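Local coordinates for Pbp related beta-lactamase (Pyrococcus abyssi, PDB 2QMI), which probably acts as a serine peptidase of the beta-lactamase and penicillin-binding-protein family, assembled into an octamer that forms a self-compartmentalizing protease, at residues E156-L161 and K273-I278; L242-Y247 and G311-I316; I289-F294 and I337-L342; L295-V300 and L344-N349. All coordinates share one frame; numbering follows the deposited sequence.

Interaction 1 of 4, residues E156-L161 and K273-I278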
# COMPACT_ATOMS: atom_id res chain seq x y z
N GLU A 156 -9.82 50.18 19.23
CA GLU A 156 -8.42 50.09 19.63
C GLU A 156 -7.57 49.21 18.70
O GLU A 156 -6.39 49.49 18.51
CB GLU A 156 -8.30 49.58 21.08
CG GLU A 156 -9.05 50.44 22.10
CD GLU A 156 -8.70 50.11 23.55
OE1 GLU A 156 -8.51 48.91 23.87
OE2 GLU A 156 -8.64 51.04 24.39
N ARG A 157 -8.17 48.17 18.11
CA ARG A 157 -7.40 47.29 17.22
C ARG A 157 -8.13 46.83 15.96
O ARG A 157 -9.35 46.85 15.88
CB ARG A 157 -6.90 46.06 17.99
CG ARG A 157 -5.77 46.37 18.96
CD ARG A 157 -5.28 45.13 19.68
NE ARG A 157 -4.70 44.14 18.77
CZ ARG A 157 -4.11 43.02 19.18
NH1 ARG A 157 -4.02 42.75 20.48
NH2 ARG A 157 -3.62 42.15 18.29
N PHE A 158 -7.34 46.41 14.97
CA PHE A 158 -7.87 45.94 13.70
C PHE A 158 -7.87 44.42 13.57
O PHE A 158 -6.84 43.77 13.71
CB PHE A 158 -7.04 46.55 12.55
CG PHE A 158 -7.51 46.15 11.17
CD1 PHE A 158 -8.55 46.82 10.54
CD2 PHE A 158 -6.91 45.07 10.51
CE1 PHE A 158 -8.99 46.44 9.28
CE2 PHE A 158 -7.35 44.68 9.24
CZ PHE A 158 -8.39 45.37 8.62
N PHE A 159 -9.04 43.85 13.33
CA PHE A 159 -9.20 42.42 13.13
C PHE A 159 -10.18 42.31 11.97
O PHE A 159 -11.32 42.72 12.09
CB PHE A 159 -9.80 41.73 14.37
CG PHE A 159 -8.86 41.65 15.56
CD1 PHE A 159 -7.73 40.83 15.52
CD2 PHE A 159 -9.12 42.38 16.72
CE1 PHE A 159 -6.88 40.75 16.62
CE2 PHE A 159 -8.26 42.30 17.83
CZ PHE A 159 -7.14 41.48 17.77
N TYR A 160 -9.73 41.77 10.84
CA TYR A 160 -10.59 41.61 9.68
C TYR A 160 -11.74 40.69 10.07
O TYR A 160 -11.54 39.50 10.35
CB TYR A 160 -9.81 41.02 8.51
CG TYR A 160 -10.51 41.14 7.17
CD1 TYR A 160 -10.61 42.36 6.52
CD2 TYR A 160 -11.05 40.02 6.55
CE1 TYR A 160 -11.23 42.46 5.28
CE2 TYR A 160 -11.67 40.10 5.32
CZ TYR A 160 -11.75 41.33 4.68
OH TYR A 160 -12.35 41.41 3.44
N LEU A 161 -12.95 41.24 10.10
CA LEU A 161 -14.13 40.48 10.49
C LEU A 161 -15.21 40.48 9.41
O LEU A 161 -15.89 41.50 9.21
CB LEU A 161 -14.70 41.08 11.78
CG LEU A 161 -15.92 40.43 12.41
CD1 LEU A 161 -15.56 39.04 12.90
CD2 LEU A 161 -16.41 41.30 13.57
N LYS A 273 -4.50 51.39 11.25
CA LYS A 273 -3.40 50.66 10.63
C LYS A 273 -3.72 49.17 10.51
O LYS A 273 -4.32 48.58 11.41
CB LYS A 273 -2.12 50.87 11.46
CG LYS A 273 -0.82 50.43 10.80
CD LYS A 273 0.35 50.50 11.79
CE LYS A 273 1.69 50.11 11.16
NZ LYS A 273 1.74 48.67 10.73
N VAL A 274 -3.31 48.56 9.40
CA VAL A 274 -3.54 47.14 9.17
C VAL A 274 -2.23 46.36 9.23
O VAL A 274 -1.16 46.93 9.04
CB VAL A 274 -4.20 46.91 7.80
CG1 VAL A 274 -5.54 47.61 7.75
CG2 VAL A 274 -3.28 47.42 6.70
N PRO A 275 -2.29 45.04 9.51
CA PRO A 275 -1.10 44.19 9.59
C PRO A 275 -0.39 44.07 8.23
O PRO A 275 0.82 44.24 8.13
CB PRO A 275 -1.66 42.84 10.06
CG PRO A 275 -2.94 43.21 10.79
CD PRO A 275 -3.50 44.30 9.90
N TRP A 276 -1.18 43.78 7.20
CA TRP A 276 -0.72 43.62 5.82
C TRP A 276 0.16 44.76 5.33
O TRP A 276 -0.27 45.57 4.50
CB TRP A 276 -1.93 43.49 4.90
CG TRP A 276 -2.61 42.17 5.01
CD1 TRP A 276 -3.96 41.93 4.99
CD2 TRP A 276 -1.97 40.89 5.12
NE1 TRP A 276 -4.20 40.57 5.08
CE2 TRP A 276 -3.00 39.91 5.16
CE3 TRP A 276 -0.63 40.47 5.19
CZ2 TRP A 276 -2.72 38.54 5.27
CZ3 TRP A 276 -0.36 39.10 5.30
CH2 TRP A 276 -1.41 38.15 5.33
N GLU A 277 1.39 44.81 5.82
CA GLU A 277 2.31 45.87 5.44
C GLU A 277 3.17 45.43 4.25
O GLU A 277 3.94 44.46 4.34
CB GLU A 277 3.20 46.22 6.62
CG GLU A 277 3.66 47.66 6.64
CD GLU A 277 3.94 48.14 8.05
OE1 GLU A 277 4.22 49.36 8.24
OE2 GLU A 277 3.87 47.30 8.98
N ILE A 278 3.03 46.15 3.14
CA ILE A 278 3.78 45.83 1.95
C ILE A 278 4.66 47.00 1.51
O ILE A 278 5.87 46.85 1.36
CB ILE A 278 2.84 45.45 0.79
CG1 ILE A 278 1.97 44.26 1.21
CG2 ILE A 278 3.66 45.09 -0.45
CD1 ILE A 278 0.94 43.83 0.18
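Phe158 and Val274 mark the closest approach of two irregular loops, 156-161 and 273-278, with their CA atoms 6.4 Å apart. Neither loop offers the other a backbone hydrogen bond, so the junction depends on what one aromatic ring can touch. The Phe158 side chain leaves with CG anti to the backbone N (chi1 -180°), which carries the ring across to the second loop. There Val274 runs alongside it and sets one methyl, CG1, over the middle of a ring face, 3.7 Å from the centroid and only 12° off the normal. This is a CH-pi contact, and a beta-branched residue suits it because a compact methyl can sit squarely over the ring while the backbone stays close. Pro275 crosses the phenyl group at about a right angle and brings its CD to 3.5 Å from Phe158 CD2, while Lys273 O lies 3.6 Å from Phe158 CB. Proline suits the place because its ring carbon CD offers an apolar surface fixed to the backbone. Lys273, whose CB points away from the first loop, runs out extended and bends only at chi4 to bring NZ to Glu277: the salt bridge from NZ to OE2 is 3.1 Å long, reaches the carboxylate from above its plane and links two residues four apart in the same loop. Two residues on from Phe158, Tyr160 hydrogen-bonds to Ser59 and Lys62, an arrangement consistent with the SxxK active site of the family. Around the contact, His107 and Tyr284 of strand 283-284 also meet the Phe158 ring, and the first loop leads into helix 162-176 as the second leaves strand 272-273 at the sheet edge.

Interaction 2 of 4, residues L242-Y247 and G311-I316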
# COMPACT_ATOMS: atom_id res chain seq x y z
N LEU A 242 -15.33 44.87 -16.89
CA LEU A 242 -15.87 46.03 -17.58
C LEU A 242 -16.83 46.79 -16.66
O LEU A 242 -16.81 48.01 -16.61
CB LEU A 242 -16.59 45.62 -18.87
CG LEU A 242 -15.68 45.35 -20.06
CD1 LEU A 242 -16.52 44.95 -21.25
CD2 LEU A 242 -14.87 46.60 -20.37
N ASP A 243 -17.65 46.04 -15.93
CA ASP A 243 -18.61 46.64 -15.01
C ASP A 243 -17.86 47.31 -13.85
O ASP A 243 -18.21 48.41 -13.42
CB ASP A 243 -19.58 45.57 -14.47
CG ASP A 243 -20.84 45.44 -15.32
OD1 ASP A 243 -20.75 45.65 -16.55
OD2 ASP A 243 -21.91 45.12 -14.77
N LEU A 244 -16.82 46.64 -13.35
CA LEU A 244 -16.03 47.20 -12.26
C LEU A 244 -15.27 48.44 -12.72
O LEU A 244 -14.89 49.29 -11.90
CB LEU A 244 -15.05 46.16 -11.71
CG LEU A 244 -15.73 44.94 -11.09
CD1 LEU A 244 -14.68 43.90 -10.69
CD2 LEU A 244 -16.56 45.38 -9.88
N ALA A 245 -15.05 48.56 -14.03
CA ALA A 245 -14.36 49.74 -14.57
C ALA A 245 -15.30 50.94 -14.40
O ALA A 245 -14.89 52.00 -13.95
CB ALA A 245 -14.03 49.53 -16.04
N LYS A 246 -16.57 50.74 -14.76
CA LYS A 246 -17.57 51.79 -14.62
C LYS A 246 -17.64 52.17 -13.14
O LYS A 246 -17.81 53.34 -12.80
CB LYS A 246 -18.95 51.28 -15.06
CG LYS A 246 -19.05 50.94 -16.53
CD LYS A 246 -20.39 50.30 -16.84
CE LYS A 246 -20.51 49.98 -18.32
NZ LYS A 246 -21.77 49.24 -18.60
N TYR A 247 -17.52 51.16 -12.29
CA TYR A 247 -17.56 51.33 -10.85
C TYR A 247 -16.37 52.15 -10.36
O TYR A 247 -16.52 53.06 -9.53
CB TYR A 247 -17.59 49.96 -10.16
CG TYR A 247 -17.67 50.01 -8.66
CD1 TYR A 247 -18.75 50.62 -8.02
CD2 TYR A 247 -16.69 49.42 -7.86
CE1 TYR A 247 -18.85 50.65 -6.63
CE2 TYR A 247 -16.77 49.45 -6.48
CZ TYR A 247 -17.85 50.06 -5.87
OH TYR A 247 -17.93 50.10 -4.50
N GLY A 311 -10.18 38.25 -6.86
CA GLY A 311 -10.14 39.48 -7.62
C GLY A 311 -9.51 40.64 -6.89
O GLY A 311 -9.14 40.53 -5.72
N TYR A 312 -9.37 41.76 -7.59
CA TYR A 312 -8.80 42.97 -7.02
C TYR A 312 -9.15 44.18 -7.87
O TYR A 312 -9.22 44.10 -9.10
CB TYR A 312 -7.28 42.85 -6.94
CG TYR A 312 -6.62 44.02 -6.24
CD1 TYR A 312 -6.57 44.08 -4.85
CD2 TYR A 312 -6.05 45.07 -6.97
CE1 TYR A 312 -5.98 45.16 -4.20
CE2 TYR A 312 -5.46 46.15 -6.33
CZ TYR A 312 -5.42 46.19 -4.94
OH TYR A 312 -4.83 47.25 -4.29
N ILE A 313 -9.39 45.31 -7.21
CA ILE A 313 -9.67 46.55 -7.91
C ILE A 313 -8.83 47.58 -7.17
O ILE A 313 -8.62 47.47 -5.96
CB ILE A 313 -11.18 46.98 -7.85
CG1 ILE A 313 -11.58 47.32 -6.41
CG2 ILE A 313 -12.07 45.90 -8.45
CD1 ILE A 313 -12.94 47.98 -6.31
N GLY A 314 -8.33 48.56 -7.90
CA GLY A 314 -7.52 49.60 -7.30
C GLY A 314 -7.46 50.81 -8.21
O GLY A 314 -7.63 50.69 -9.42
N TYR A 315 -7.23 51.97 -7.62
CA TYR A 315 -7.16 53.20 -8.39
C TYR A 315 -6.32 54.25 -7.67
O TYR A 315 -6.15 54.20 -6.45
CB TYR A 315 -8.57 53.75 -8.66
CG TYR A 315 -9.36 54.13 -7.42
CD1 TYR A 315 -9.90 53.15 -6.57
CD2 TYR A 315 -9.54 55.46 -7.07
CE1 TYR A 315 -10.60 53.49 -5.41
CE2 TYR A 315 -10.23 55.82 -5.91
CZ TYR A 315 -10.75 54.83 -5.09
OH TYR A 315 -11.42 55.21 -3.93
N ILE A 316 -5.79 55.19 -8.43
CA ILE A 316 -4.98 56.26 -7.87
C ILE A 316 -5.59 57.56 -8.39
O ILE A 316 -5.26 58.03 -9.47
CB ILE A 316 -3.51 56.12 -8.33
CG1 ILE A 316 -2.96 54.77 -7.84
CG2 ILE A 316 -2.67 57.29 -7.78
CD1 ILE A 316 -1.52 54.49 -8.22
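Ile313 reaches Leu244 and Tyr247 through a forked arrangement set by its chi1 of 66°: CG1 stands between the backbone N and the carbonyl carbon, CG2 lies anti to that carbon, and each branch faces a different partner. Tyr247, with CG anti to its own N (chi1 -178°), swings its ring from the flank of the helix towards the strand. The CG2 methyl of Ile313 then meets Leu244 CD1 at 4.0 Å, and its CD1 comes to the edge of the tyrosine ring, near the ring plane, 4.1 Å from Tyr247 CE2. In both pairs the side chains cross at about a right angle. Such a layering of helix 241-252 on strand 310-316 belongs to the alpha/beta fold of serine beta-lactamases and penicillin-binding proteins, in which helices pack on both faces of an antiparallel sheet. Ile313 and Tyr312 show the alternation of a strand: the isoleucine points towards helix 241-252, the tyrosine away from it to helix 334-345. Branched aliphatic residues suit the first position because they fill the layer between helix and sheet without a polar group to satisfy; Leu244 extends that layer to Ala324 and Leu326 on strand 321-327. Tyr247 is buried too, but its hydroxyl has partners in Tyr251 OH and Ser63 OG, and its ring stacks on Phe64 and meets Tyr251 edge-to-face. Ile313 also touches Ile60, the neighbour of Ser59 in a pattern consistent with the family's SxxK motif.

Interaction 3 of 4, residues I289-F294 and I337-L342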
# COMPACT_ATOMS: atom_id res chain seq x y z
N ILE A 289 -8.86 49.40 1.32
CA ILE A 289 -7.53 49.40 1.90
C ILE A 289 -6.79 50.65 1.40
O ILE A 289 -6.93 51.05 0.24
CB ILE A 289 -6.75 48.13 1.51
CG1 ILE A 289 -7.53 46.90 2.00
CG2 ILE A 289 -5.36 48.16 2.13
CD1 ILE A 289 -6.87 45.57 1.66
N ILE A 290 -6.01 51.28 2.28
CA ILE A 290 -5.30 52.49 1.90
C ILE A 290 -3.79 52.27 1.81
O ILE A 290 -3.19 51.73 2.74
CB ILE A 290 -5.61 53.61 2.93
CG1 ILE A 290 -7.12 53.67 3.18
CG2 ILE A 290 -5.12 54.97 2.42
CD1 ILE A 290 -7.96 53.80 1.92
N TYR A 291 -3.19 52.67 0.69
CA TYR A 291 -1.75 52.51 0.47
C TYR A 291 -1.10 53.90 0.26
O TYR A 291 -1.02 54.38 -0.86
CB TYR A 291 -1.48 51.68 -0.80
CG TYR A 291 -2.16 50.33 -0.89
CD1 TYR A 291 -1.46 49.14 -0.62
CD2 TYR A 291 -3.49 50.22 -1.32
CE1 TYR A 291 -2.06 47.89 -0.81
CE2 TYR A 291 -4.10 48.97 -1.51
CZ TYR A 291 -3.38 47.82 -1.26
OH TYR A 291 -3.98 46.60 -1.47
N PRO A 292 -0.64 54.55 1.34
CA PRO A 292 -0.02 55.87 1.21
C PRO A 292 1.37 55.95 0.55
O PRO A 292 1.74 57.00 0.01
CB PRO A 292 -0.01 56.38 2.65
CG PRO A 292 0.13 55.12 3.45
CD PRO A 292 -0.84 54.20 2.76
N ASN A 293 2.12 54.86 0.57
CA ASN A 293 3.46 54.83 -0.01
C ASN A 293 3.60 53.84 -1.16
O ASN A 293 4.49 52.99 -1.15
CB ASN A 293 4.47 54.49 1.09
CG ASN A 293 4.41 55.45 2.26
OD1 ASN A 293 4.44 55.04 3.42
ND2 ASN A 293 4.33 56.74 1.95
N PHE A 294 2.74 53.95 -2.16
CA PHE A 294 2.78 53.04 -3.31
C PHE A 294 3.50 53.68 -4.50
O PHE A 294 2.85 54.30 -5.35
CB PHE A 294 1.37 52.65 -3.74
CG PHE A 294 1.33 51.73 -4.93
CD1 PHE A 294 1.73 50.40 -4.82
CD2 PHE A 294 0.92 52.21 -6.17
CE1 PHE A 294 1.71 49.56 -5.93
CE2 PHE A 294 0.90 51.37 -7.29
CZ PHE A 294 1.30 50.04 -7.16
N ILE A 337 -0.99 41.30 -10.13
CA ILE A 337 -1.19 41.62 -11.54
C ILE A 337 -1.64 43.08 -11.66
O ILE A 337 -1.12 43.85 -12.48
CB ILE A 337 -2.25 40.69 -12.17
CG1 ILE A 337 -1.73 39.25 -12.14
CG2 ILE A 337 -2.57 41.15 -13.59
CD1 ILE A 337 -2.66 38.24 -12.78
N ALA A 338 -2.60 43.47 -10.84
CA ALA A 338 -3.11 44.84 -10.86
C ALA A 338 -1.99 45.85 -10.64
O ALA A 338 -1.87 46.83 -11.38
CB ALA A 338 -4.19 45.01 -9.80
N MET A 339 -1.16 45.61 -9.63
CA MET A 339 -0.07 46.51 -9.31
C MET A 339 1.01 46.57 -10.40
O MET A 339 1.63 47.61 -10.61
CB MET A 339 0.52 46.13 -7.95
CG MET A 339 -0.53 46.14 -6.85
SD MET A 339 0.05 45.65 -5.22
CE MET A 339 -1.02 46.61 -4.15
N TYR A 340 1.20 45.46 -11.11
CA TYR A 340 2.17 45.40 -12.20
C TYR A 340 1.72 46.39 -13.29
O TYR A 340 2.53 47.12 -13.86
CB TYR A 340 2.21 43.98 -12.78
CG TYR A 340 3.39 43.68 -13.68
CD1 TYR A 340 4.55 43.08 -13.18
CD2 TYR A 340 3.35 43.98 -15.05
CE1 TYR A 340 5.63 42.77 -14.01
CE2 TYR A 340 4.42 43.67 -15.89
CZ TYR A 340 5.55 43.06 -15.36
OH TYR A 340 6.60 42.72 -16.19
N ALA A 341 0.43 46.38 -13.59
CA ALA A 341 -0.13 47.27 -14.60
C ALA A 341 -0.04 48.72 -14.11
O ALA A 341 0.42 49.61 -14.84
CB ALA A 341 -1.58 46.89 -14.90
N LEU A 342 -0.47 48.96 -12.87
CA LEU A 342 -0.41 50.31 -12.30
C LEU A 342 1.00 50.88 -12.39
O LEU A 342 1.18 52.04 -12.76
CB LEU A 342 -0.88 50.29 -10.85
CG LEU A 342 -2.38 50.04 -10.65
CD1 LEU A 342 -2.68 49.76 -9.20
CD2 LEU A 342 -3.16 51.24 -11.15
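Met339 joins helix 334-345 to Phe294 and Tyr291, and its side chain makes the link atom by atom. CB, pointing towards the strands, lies 4.1 Å from Phe294 CZ, approaching the ring obliquely. Because chi1 is -57°, CG is anti to the carbonyl carbon and continues along the same ring, 4.2 Å from Phe294 CE1. SD follows in an extended step and sits 5.5 Å from the Phe294 centroid, 60° off the ring normal, an oblique Met-aromatic contact. A bend at chi3 (149°) then delivers CE to the second ring, 3.7 Å from Tyr291 CE1 and 3.9 Å from Tyr291 CZ; the hydroxyl of that ring keeps a weak hydrogen bond to Tyr312 OH. Leu342, a turn later on the helix, adds its CB at the edge of the Phe294 ring, 4.1 Å from Phe294 CE2. The two aromatic residues can share one methionine because the chain turns a corner at Pro292, between strand 289-291 and the weakly bonded strand 293-294, and both then point towards the helix. Behind them, Leu299 of strand 297-305 touches Tyr291, Phe294 and Met339, while Phe279 packs edge-to-face on Phe294. A long, unbranched thioether suits a site that must span two rings. The touching residues are all buried and the touching atoms nearly all apolar, so the contact probably owes its stability to dispersion and exclusion of water, the oblique sulfur adding at most a modest electrostatic term.

Interaction 4 of 4, residues L295-V300 and L344-N349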
# COMPACT_ATOMS: atom_id res chain seq x y z
N LEU A 295 4.82 53.53 -4.56
CA LEU A 295 5.60 54.10 -5.65
C LEU A 295 5.36 55.61 -5.74
O LEU A 295 5.12 56.14 -6.82
CB LEU A 295 5.23 53.43 -6.98
CG LEU A 295 5.69 51.98 -7.18
CD1 LEU A 295 5.08 51.10 -6.11
CD2 LEU A 295 5.29 51.48 -8.57
N GLY A 296 5.44 56.27 -4.59
CA GLY A 296 5.24 57.71 -4.55
C GLY A 296 3.81 58.18 -4.79
O GLY A 296 3.59 59.36 -5.07
N GLU A 297 2.84 57.27 -4.71
CA GLU A 297 1.44 57.62 -4.92
C GLU A 297 0.55 57.07 -3.80
O GLU A 297 0.96 56.19 -3.03
CB GLU A 297 0.95 57.04 -6.24
CG GLU A 297 1.75 57.44 -7.47
CD GLU A 297 1.70 58.93 -7.75
OE1 GLU A 297 0.67 59.58 -7.43
OE2 GLU A 297 2.68 59.45 -8.32
N LYS A 298 -0.67 57.59 -3.71
CA LYS A 298 -1.63 57.10 -2.72
C LYS A 298 -2.54 56.13 -3.46
O LYS A 298 -3.29 56.53 -4.36
CB LYS A 298 -2.47 58.24 -2.14
CG LYS A 298 -3.36 57.78 -0.98
CD LYS A 298 -4.46 58.78 -0.65
CE LYS A 298 -5.29 58.28 0.54
NZ LYS A 298 -6.45 59.17 0.85
N LEU A 299 -2.47 54.85 -3.09
CA LEU A 299 -3.28 53.81 -3.72
C LEU A 299 -4.50 53.42 -2.90
O LEU A 299 -4.47 53.39 -1.67
CB LEU A 299 -2.41 52.56 -3.97
CG LEU A 299 -3.08 51.32 -4.56
CD1 LEU A 299 -3.48 51.58 -6.00
CD2 LEU A 299 -2.11 50.14 -4.49
N VAL A 300 -5.60 53.12 -3.59
CA VAL A 300 -6.82 52.71 -2.91
C VAL A 300 -7.33 51.47 -3.62
O VAL A 300 -7.48 51.47 -4.84
CB VAL A 300 -7.90 53.82 -2.95
CG1 VAL A 300 -9.17 53.34 -2.26
CG2 VAL A 300 -7.37 55.07 -2.26
N LEU A 344 3.39 50.13 -14.53
CA LEU A 344 3.68 50.46 -15.92
C LEU A 344 3.08 51.81 -16.29
O LEU A 344 3.75 52.67 -16.86
CB LEU A 344 3.13 49.37 -16.84
CG LEU A 344 3.81 48.01 -16.72
CD1 LEU A 344 3.09 47.00 -17.60
CD2 LEU A 344 5.28 48.14 -17.13
N LEU A 345 1.81 51.98 -15.95
CA LEU A 345 1.09 53.23 -16.21
C LEU A 345 1.74 54.42 -15.51
O LEU A 345 1.66 55.55 -16.00
CB LEU A 345 -0.37 53.10 -15.75
CG LEU A 345 -1.28 52.19 -16.58
CD1 LEU A 345 -2.54 51.88 -15.80
CD2 LEU A 345 -1.60 52.87 -17.89
N LEU A 346 2.36 54.17 -14.37
CA LEU A 346 3.03 55.21 -13.60
C LEU A 346 4.47 55.40 -14.09
O LEU A 346 5.27 56.12 -13.47
CB LEU A 346 3.06 54.85 -12.11
CG LEU A 346 1.76 54.98 -11.31
CD1 LEU A 346 1.93 54.31 -9.94
CD2 LEU A 346 1.40 56.45 -11.13
N GLY A 347 4.80 54.73 -15.19
CA GLY A 347 6.14 54.85 -15.76
C GLY A 347 7.26 54.23 -14.94
O GLY A 347 8.42 54.60 -15.11
N LYS A 348 6.93 53.29 -14.06
CA LYS A 348 7.94 52.63 -13.24
C LYS A 348 8.13 51.17 -13.64
O LYS A 348 7.18 50.52 -14.09
CB LYS A 348 7.57 52.70 -11.76
CG LYS A 348 7.57 54.11 -11.20
CD LYS A 348 7.78 54.10 -9.71
CE LYS A 348 8.24 55.46 -9.22
NZ LYS A 348 7.30 56.49 -9.72
N ASN A 349 9.34 50.65 -13.46
CA ASN A 349 9.64 49.26 -13.79
C ASN A 349 9.16 48.36 -12.64
O ASN A 349 9.73 48.38 -11.54
CB ASN A 349 11.14 49.06 -14.00
CG ASN A 349 11.47 47.66 -14.49
OD1 ASN A 349 10.75 46.69 -14.18
ND2 ASN A 349 12.56 47.52 -15.24
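Lys348 and Leu346, which meet Leu295 and Glu297, flank the glycine of a Schellman motif, the C-terminal cap of helix 334-345. Gly347 is its C' residue: Gly347 N bonds to Leu344 O at 2.9 Å, and the positive phi of Gly347 (69°) turns the chain so that Lys348 N can return to Ala343 O. Glycine suits this place because it takes up left-handed backbone angles without strain. The partner segment enters strand 297-305 through a tight turn in which Leu295 and Gly296 also have positive phi, consistent with a type I' turn. Two pairs join cap and turn, in each case with the side chains sliding past one another in opposite directions. Leu295 lays its CD2 3.8 Å from Lys348 CD, so that the aliphatic part of the lysine serves as an apolar surface. Glu297 presents CG to Leu346 CD2, also at 3.8 Å, and bends at chi2 (-64°). Long residues with polar tips suit such a surface contact: their methylenes lie against the leucines, while a charged end is left to polar partners, as in the long, weak ion pair of Glu297 OE2 with Lys319. Leu346 reaches Ile316 on strand 310-316, and Leu295 touches Phe279, which continues the apolar layer inward. Opposite charges face each other only at a distance, Glu297 OE2 and Lys348 NZ being 5.7 Å apart. A bend at chi4 (52°) turns the amine back over the turn, leaving Lys348 NZ 3.6 Å from the carbonyl oxygen of Leu295.

How the interactions relate
Interactions 2, 3 and 4 share one antiparallel sheet. Interactions 3 and 4, both on helix 334-345, have centres about 7 Å apart and merge at Leu299, whose N lies 2.7 Å from Tyr291 O. Interaction 2, on the opposite face, is about 13 Å from interaction 3, centre to centre, yet Tyr312, on the same strand as Ile313 but turned to the other face, meets interaction 3: its OH is 3.0 Å from Tyr291 OH, a weak hydrogen bond. Strand pairing brings Tyr315 N within 2.8 Å of Val300 O, linking interactions 2 and 4. Interaction 1 stands apart, its nearest atoms about 5 Å from those of interaction 3. It contains Tyr160 of the putative SxxK site, whose residues the side chains of Ile313 and Tyr291 approach without touching.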